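Local coordinates for O-methyltransferase (Coxiella burnetii, PDB 3TR6) that transfers a methyl group from S-adenosylmethionine to a hydroxyl oxygen of its substrate, at the interface of chains A and B. Coordinates in Å, arbitrary orientation; residue numbers count along the deposited sequence, not the author numbering. Chains: chain A/B, O-methyltransferase.

The interface of chains A and B. Residues chain A 16, 49-51, 215; chain B 7-8.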
# COMPACT_ATOMS: atom_id res chain seq x y z
N TYR A 16 -6.57 -16.10 -2.06
CA TYR A 16 -5.25 -15.77 -1.55
C TYR A 16 -4.14 -16.40 -2.39
O TYR A 16 -3.16 -15.75 -2.74
CB TYR A 16 -5.10 -16.21 -0.08
CG TYR A 16 -3.68 -16.15 0.43
CD1 TYR A 16 -3.09 -14.93 0.77
CD2 TYR A 16 -2.93 -17.31 0.59
CE1 TYR A 16 -1.79 -14.88 1.24
CE2 TYR A 16 -1.63 -17.26 1.06
CZ TYR A 16 -1.06 -16.05 1.39
OH TYR A 16 0.23 -16.00 1.85
N ALA A 49 6.13 -12.04 6.11
CA ALA A 49 5.49 -12.66 4.95
C ALA A 49 6.10 -12.13 3.66
O ALA A 49 6.30 -10.92 3.50
CB ALA A 49 3.99 -12.40 4.98
N PRO A 50 6.42 -13.04 2.73
CA PRO A 50 7.04 -12.64 1.46
C PRO A 50 6.26 -11.51 0.78
O PRO A 50 6.87 -10.57 0.26
CB PRO A 50 6.97 -13.92 0.63
CG PRO A 50 7.00 -15.01 1.63
CD PRO A 50 6.24 -14.50 2.82
N GLU A 51 4.94 -11.60 0.80
CA GLU A 51 4.10 -10.61 0.13
C GLU A 51 4.10 -9.27 0.86
O GLU A 51 4.03 -8.22 0.22
CB GLU A 51 2.67 -11.12 -0.05
CG GLU A 51 1.92 -11.38 1.24
CD GLU A 51 2.08 -12.80 1.74
OE1 GLU A 51 3.16 -13.39 1.54
OE2 GLU A 51 1.12 -13.34 2.33
N GLY A 215 0.05 -9.74 4.97
CA GLY A 215 0.77 -10.33 6.09
C GLY A 215 -0.17 -10.40 7.28
O GLY A 215 -1.37 -10.65 7.11
N ASN B 7 0.20 -17.26 4.45
CA ASN B 7 1.09 -16.39 5.23
C ASN B 7 0.49 -15.01 5.49
O ASN B 7 1.17 -14.12 6.01
CB ASN B 7 2.43 -16.22 4.52
CG ASN B 7 3.38 -17.36 4.79
OD1 ASN B 7 3.53 -17.81 5.92
ND2 ASN B 7 4.04 -17.85 3.73
N THR B 8 -0.77 -14.83 5.12
CA THR B 8 -1.48 -13.58 5.39
C THR B 8 -2.74 -13.86 6.19
O THR B 8 -3.45 -14.82 5.92
CB THR B 8 -1.87 -12.86 4.08
OG1 THR B 8 -0.72 -12.24 3.51
CG2 THR B 8 -2.92 -11.79 4.35
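The phenol ring of A:Tyr16 meets the B:Asn7-B:Thr8 segment at its rim, CE1 lying 3.5 Å from CB of B:Thr8, while the carboxylate oxygen OE2 of A:Glu51 stands at the ring's edge and in its plane. The side-chain amide of B:Asn7 is turned nearly perpendicular to this ring, at 81°, and points instead towards A:Pro50, where ND2 comes 4.1 Å from CD of the pyrrolidine ring. CB and the backbone carbonyl oxygen of B:Asn7 face the methyl CB of A:Ala49.

The polar core is a short relay that passes between the chains, an instance of a contact between two copies in which an N-terminal arm docks by its backbone as well as its side chains. The backbone N of B:Asn7 donates to the phenolic OH of A:Tyr16 (2.9 Å), and that hydroxyl in turn donates to OE2 of A:Glu51 (2.8 Å), reaching it from above the carboxylate plane. OE2 also accepts from the hydroxyl OG1 of B:Thr8, which arrives on the anti side, 18° out of that plane; this bond is modelled too short for its length to be trusted. OG1 in turn receives the backbone N of A:Gly215 at 3.0 Å. With CG set between the backbone N and carbonyl carbon (chi1 64°) and a bend at chi2, A:Glu51 turns back from the start of helix 50-63 to meet both hydroxyls.

Bonded from two directions, the carboxylate oxygen ties helix 13-21 to the partner's arm. The two-fold repeats this patch with the chains exchanged, so the exchanged N-terminal arms are likely to contribute to holding the two subunits together in the two-fold pair seen in the deposited assembly, which may be the biological dimer.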